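One contact in two related proteins. Structure 1 is mandelate racemase/muconate lactonizing enzyme, C-terminal domain protein from Paracoccus denitrificans, which binds magnesium and is probably a hydro-lyase of the mandelate racemase/muconate lactonizing enzyme family: PDB 4DWD (chain A, 1.50 Å), residues V37-A42 and L102-G107. Structure 2 is putative dehydratase from Mesorhizobium loti: PDB 2POZ (chain B, 2.04 Å), residues T32-A37 and L100-G105. Structure 2 is superposed on structure 1 by the backbone atoms of these residues (RMSD 0.29 Å); each is numbered along its deposited sequence.

Structure 1 (4DWD); sequences VGWGEA and LWDLKG.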
loop_
_atom_site.group_PDB
_atom_site.type_symbol
_atom_site.label_atom_id
_atom_site.label_comp_id
_atom_site.label_asym_id
_atom_site.label_seq_id
_atom_site.Cartn_x
_atom_site.Cartn_y
_atom_site.Cartn_z
ATOM N N VAL A 37 -44.312 1.101 29.677
ATOM C CA VAL A 37 -44.181 1.461 28.264
ATOM C C VAL A 37 -42.768 1.965 27.978
ATOM O O VAL A 37 -42.207 2.714 28.767
ATOM C CB VAL A 37 -45.213 2.550 27.888
ATOM C CG1 VAL A 37 -44.974 3.092 26.497
ATOM C CG2 VAL A 37 -46.627 1.995 27.987
ATOM N N GLY A 38 -42.195 1.522 26.861
ATOM C CA GLY A 38 -40.941 2.098 26.359
ATOM C C GLY A 38 -41.140 2.738 24.996
ATOM O O GLY A 38 -41.906 2.239 24.163
ATOM N N TRP A 39 -40.428 3.839 24.774
ATOM C CA TRP A 39 -40.532 4.605 23.535
ATOM C C TRP A 39 -39.277 4.546 22.711
ATOM O O TRP A 39 -38.176 4.766 23.222
ATOM C CB TRP A 39 -40.837 6.059 23.862
ATOM C CG TRP A 39 -42.279 6.247 24.235
ATOM C CD1 TRP A 39 -42.830 6.357 25.501
ATOM C CD2 TRP A 39 -43.407 6.326 23.307
ATOM N NE1 TRP A 39 -44.191 6.508 25.420
ATOM C CE2 TRP A 39 -44.600 6.496 24.130
ATOM C CE3 TRP A 39 -43.536 6.275 21.920
ATOM C CZ2 TRP A 39 -45.870 6.618 23.566
ATOM C CZ3 TRP A 39 -44.813 6.390 21.363
ATOM C CH2 TRP A 39 -45.950 6.558 22.173
ATOM N N GLY A 40 -39.438 4.297 21.414
ATOM C CA GLY A 40 -38.323 4.334 20.458
ATOM C C GLY A 40 -38.691 5.189 19.259
ATOM O O GLY A 40 -39.851 5.588 19.085
ATOM N N GLU A 41 -37.701 5.492 18.426
ATOM C CA GLU A 41 -37.918 6.351 17.261
ATOM C C GLU A 41 -37.087 5.851 16.090
ATOM O O GLU A 41 -35.938 5.440 16.283
ATOM C CB GLU A 41 -37.557 7.804 17.585
ATOM C CG GLU A 41 -37.800 8.732 16.405
ATOM C CD GLU A 41 -37.806 10.208 16.758
ATOM O OE1 GLU A 41 -37.454 10.603 17.893
ATOM O OE2 GLU A 41 -38.170 10.987 15.860
ATOM N N ALA A 42 -37.693 5.865 14.897
ATOM C CA ALA A 42 -36.991 5.575 13.637
ATOM C C ALA A 42 -36.837 6.872 12.854
ATOM O O ALA A 42 -37.747 7.705 12.853
ATOM C CB ALA A 42 -37.779 4.576 12.791
ATOM N N LEU A 102 -36.727 -0.729 23.964
ATOM C CA LEU A 102 -36.381 -1.772 24.929
ATOM C C LEU A 102 -35.465 -1.252 26.021
ATOM O O LEU A 102 -35.588 -1.660 27.169
ATOM C CB LEU A 102 -35.805 -3.022 24.249
ATOM C CG LEU A 102 -36.837 -3.785 23.398
ATOM C CD1 LEU A 102 -36.195 -4.952 22.656
ATOM C CD2 LEU A 102 -38.032 -4.265 24.230
ATOM N N TRP A 103 -34.567 -0.335 25.668
ATOM C CA TRP A 103 -33.742 0.344 26.678
ATOM C C TRP A 103 -34.550 1.205 27.616
ATOM O O TRP A 103 -34.268 1.274 28.818
ATOM C CB TRP A 103 -32.664 1.187 25.996
ATOM C CG TRP A 103 -31.367 0.442 25.840
ATOM C CD1 TRP A 103 -30.843 -0.115 24.680
ATOM C CD2 TRP A 103 -30.377 0.168 26.884
ATOM N NE1 TRP A 103 -29.629 -0.709 24.929
ATOM C CE2 TRP A 103 -29.292 -0.580 26.235
ATOM C CE3 TRP A 103 -30.296 0.431 28.242
ATOM C CZ2 TRP A 103 -28.170 -1.016 26.938
ATOM C CZ3 TRP A 103 -29.168 -0.030 28.943
ATOM C CH2 TRP A 103 -28.130 -0.724 28.302
ATOM N N ASP A 104 -35.555 1.892 27.077
ATOM C CA ASP A 104 -36.460 2.698 27.913
ATOM C C ASP A 104 -37.195 1.769 28.905
ATOM O O ASP A 104 -37.227 2.028 30.125
ATOM C CB ASP A 104 -37.436 3.464 27.005
ATOM C CG ASP A 104 -38.206 4.563 27.730
ATOM O OD1 ASP A 104 -37.732 5.095 28.760
ATOM O OD2 ASP A 104 -39.298 4.911 27.227
ATOM N N LEU A 105 -37.730 0.659 28.395
ATOM C CA LEU A 105 -38.377 -0.334 29.263
ATOM C C LEU A 105 -37.430 -0.908 30.308
ATOM O O LEU A 105 -37.802 -1.059 31.477
ATOM C CB LEU A 105 -39.011 -1.480 28.463
ATOM C CG LEU A 105 -40.409 -1.279 27.905
ATOM C CD1 LEU A 105 -40.770 -2.429 26.987
ATOM C CD2 LEU A 105 -41.427 -1.113 29.030
ATOM N N LYS A 106 -36.210 -1.233 29.877
ATOM C CA LYS A 106 -35.197 -1.761 30.780
ATOM C C LYS A 106 -34.885 -0.792 31.929
ATOM O O LYS A 106 -34.802 -1.202 33.092
ATOM C CB LYS A 106 -33.938 -2.112 29.977
ATOM C CG LYS A 106 -32.770 -2.552 30.838
ATOM C CD LYS A 106 -31.584 -2.912 29.972
ATOM C CE LYS A 106 -30.359 -3.132 30.837
ATOM N NZ LYS A 106 -29.188 -3.552 30.009
ATOM N N GLY A 107 -34.704 0.491 31.618
ATOM C CA GLY A 107 -34.439 1.486 32.651
ATOM C C GLY A 107 -35.595 1.580 33.637
ATOM O O GLY A 107 -35.378 1.663 34.839
#
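The carboxylate of Asp104 is bonded at both oxygens: OD2 accepts Trp39 N on its anti lone pair at 2.9 Å, N-H...O angle 155°, and OD1 takes the backbone N of Leu355. With CG anti to the backbone N (chi1 -167°), the group reaches from helix 90-110 to strand 37-42, an edge strand, within this chain, of the antiparallel sheet in the enolase-type N-terminal domain. Segment axes approach to 5.9 Å at 150°. OD2 also lies 3.4 Å from Gly38 CA and 3.9 Å from Trp39 CB. The indole turns away from the helix toward Arg29, Val304 and Val359, the last seen to bind calcium in this protein, though none is bound to this chain here. Leu105 lays CG 3.5 Å from Gly38 N and CD2 3.5 Å from Val37 C; a beta carbon on Gly38 would clash with CG.

Structure 1 against structure 2
At the first position Val37(A) is matched by Thr32(B): the CG2 atoms lie 0.4 Å apart after superposition, whereas CG1 of Val37(A) and OG1 of Thr32(B) have no counterparts. The larger exchange is Trp39(A) against Ala34(B). Their CB atoms coincide within the error, but the whole indole, from CG outward, is absent from the alanine. One contact goes with it: NE1 of Trp39(A) lies 3.7 Å from CG1 of Val37(A), whereas CB of Ala34(B) comes no nearer to Thr32(B) than 6.1 Å, at its C atom. This contact of the indole NE1 edge with a valine methyl, two residues back along the chain, is thus found in structure 1 alone. Leu105(A) against Ile103(B) moves a branch: CG of Leu105(A) and CG1 of Ile103(B) are 0.4 Å apart, the two CD1 atoms 0.5 Å apart, while CD2 of Leu105(A) and CG2 of Ile103(B) are unmatched. Both side chains still touch the glycine, Gly38(A) or Gly33(B), and the residue before it. Asp104(A) and Asp102(B) keep their place, and so does the bond each accepts, from N of Trp39(A) or of Ala34(B). The compared CA atoms coincide within the error. Away from the interface, the side chains of Trp103(A) and Lys106(A) lie differently from those of Trp101(B) and Lys104(B).

Structure 2 (2POZ); sequences TGAGEA and LWDIKG.
Both oxygens of the Asp102 carboxylate carry a bond: OD2 receives Ala34 N on its anti lone pair at 3.0 Å, N-H...O angle 158°, while OD1 accepts the backbone N of Leu366. CG stands anti to the backbone N (chi1 -166°), which carries the acid across to the strand. The segment axes approach to 6.2 Å at 150°. OD2 lies 3.6 Å from Gly33 CA and 4.1 Å from Ala34 CB; the methyl of Ala34 also rests on Leu370 from a loop. Ile103 meets the strand through CG1, 3.5 Å from Gly33 N and 3.7 Å from Thr32 C, while CD1 reaches to 3.8 Å from Gly33 N. CG1 sits beside the backbone N, which directs this branch to the glycine. A beta carbon on Gly33 would collide with CG1.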
loop_
_atom_site.group_PDB
_atom_site.type_symbol
_atom_site.label_atom_id
_atom_site.label_comp_id
_atom_site.label_asym_id
_atom_site.label_seq_id
_atom_site.Cartn_x
_atom_site.Cartn_y
_atom_site.Cartn_z
ATOM N N THR B 32 -44.227 1.038 29.806
ATOM C CA THR B 32 -44.135 1.249 28.367
ATOM C C THR B 32 -42.768 1.772 27.942
ATOM O O THR B 32 -42.071 2.427 28.712
ATOM C CB THR B 32 -45.181 2.265 27.896
ATOM O OG1 THR B 32 -44.870 3.546 28.453
ATOM C CG2 THR B 32 -46.572 1.846 28.351
ATOM N N GLY B 33 -42.395 1.474 26.706
ATOM C CA GLY B 33 -41.125 1.944 26.181
ATOM C C GLY B 33 -41.379 2.691 24.886
ATOM O O GLY B 33 -42.250 2.298 24.104
ATOM N N ALA B 34 -40.623 3.758 24.652
ATOM C CA ALA B 34 -40.782 4.560 23.440
ATOM C C ALA B 34 -39.498 4.583 22.607
ATOM O O ALA B 34 -38.392 4.587 23.151
ATOM C CB ALA B 34 -41.184 5.977 23.811
ATOM N N GLY B 35 -39.656 4.598 21.287
ATOM C CA GLY B 35 -38.514 4.627 20.387
ATOM C C GLY B 35 -38.837 5.405 19.120
ATOM O O GLY B 35 -40.008 5.631 18.817
ATOM N N GLU B 36 -37.807 5.819 18.386
ATOM C CA GLU B 36 -38.002 6.571 17.148
ATOM C C GLU B 36 -37.087 6.091 16.020
ATOM O O GLU B 36 -35.897 5.865 16.225
ATOM C CB GLU B 36 -37.769 8.067 17.396
ATOM C CG GLU B 36 -38.120 8.971 16.205
ATOM C CD GLU B 36 -38.131 10.460 16.562
ATOM O OE1 GLU B 36 -38.272 10.788 17.753
ATOM O OE2 GLU B 36 -38.015 11.307 15.649
ATOM N N ALA B 37 -37.654 5.930 14.831
ATOM C CA ALA B 37 -36.891 5.506 13.667
ATOM C C ALA B 37 -36.371 6.786 13.013
ATOM O O ALA B 37 -37.125 7.738 12.815
ATOM C CB ALA B 37 -37.790 4.732 12.706
ATOM N N LEU B 100 -36.872 -0.818 24.007
ATOM C CA LEU B 100 -36.520 -1.899 24.917
ATOM C C LEU B 100 -35.630 -1.385 26.041
ATOM O O LEU B 100 -35.847 -1.729 27.201
ATOM C CB LEU B 100 -35.838 -3.030 24.150
ATOM C CG LEU B 100 -36.812 -3.755 23.216
ATOM C CD1 LEU B 100 -36.065 -4.792 22.379
ATOM C CD2 LEU B 100 -37.911 -4.421 24.048
ATOM N N TRP B 101 -34.633 -0.561 25.706
ATOM C CA TRP B 101 -33.746 -0.000 26.730
ATOM C C TRP B 101 -34.530 0.950 27.640
ATOM O O TRP B 101 -34.248 1.065 28.836
ATOM C CB TRP B 101 -32.567 0.748 26.095
ATOM C CG TRP B 101 -31.498 -0.172 25.594
ATOM C CD1 TRP B 101 -31.236 -0.500 24.299
ATOM C CD2 TRP B 101 -30.592 -0.945 26.397
ATOM N NE1 TRP B 101 -30.223 -1.435 24.239
ATOM C CE2 TRP B 101 -29.812 -1.723 25.515
ATOM C CE3 TRP B 101 -30.370 -1.055 27.779
ATOM C CZ2 TRP B 101 -28.824 -2.604 25.968
ATOM C CZ3 TRP B 101 -29.388 -1.930 28.230
ATOM C CH2 TRP B 101 -28.626 -2.692 27.324
ATOM N N ASP B 102 -35.516 1.632 27.071
ATOM C CA ASP B 102 -36.344 2.544 27.856
ATOM C C ASP B 102 -37.059 1.706 28.938
ATOM O O ASP B 102 -37.089 2.073 30.113
ATOM C CB ASP B 102 -37.354 3.230 26.929
ATOM C CG ASP B 102 -38.026 4.435 27.568
ATOM O OD1 ASP B 102 -37.463 5.026 28.524
ATOM O OD2 ASP B 102 -39.120 4.801 27.092
ATOM N N ILE B 103 -37.614 0.567 28.537
ATOM C CA ILE B 103 -38.312 -0.306 29.475
ATOM C C ILE B 103 -37.371 -0.856 30.540
ATOM O O ILE B 103 -37.720 -0.910 31.724
ATOM C CB ILE B 103 -38.998 -1.475 28.733
ATOM C CG1 ILE B 103 -40.220 -0.940 27.973
ATOM C CG2 ILE B 103 -39.404 -2.567 29.730
ATOM C CD1 ILE B 103 -40.817 -1.926 26.997
ATOM N N LYS B 104 -36.170 -1.252 30.125
ATOM C CA LYS B 104 -35.206 -1.793 31.070
ATOM C C LYS B 104 -34.803 -0.732 32.093
ATOM O O LYS B 104 -34.714 -1.019 33.281
ATOM C CB LYS B 104 -33.967 -2.320 30.337
ATOM C CG LYS B 104 -32.965 -3.035 31.248
ATOM C CD LYS B 104 -31.778 -3.581 30.454
ATOM C CE LYS B 104 -32.139 -4.850 29.709
ATOM N NZ LYS B 104 -32.278 -6.015 30.631
ATOM N N GLY B 105 -34.562 0.491 31.629
ATOM C CA GLY B 105 -34.180 1.554 32.541
ATOM C C GLY B 105 -35.305 1.865 33.519
ATOM O O GLY B 105 -35.064 2.077 34.713
#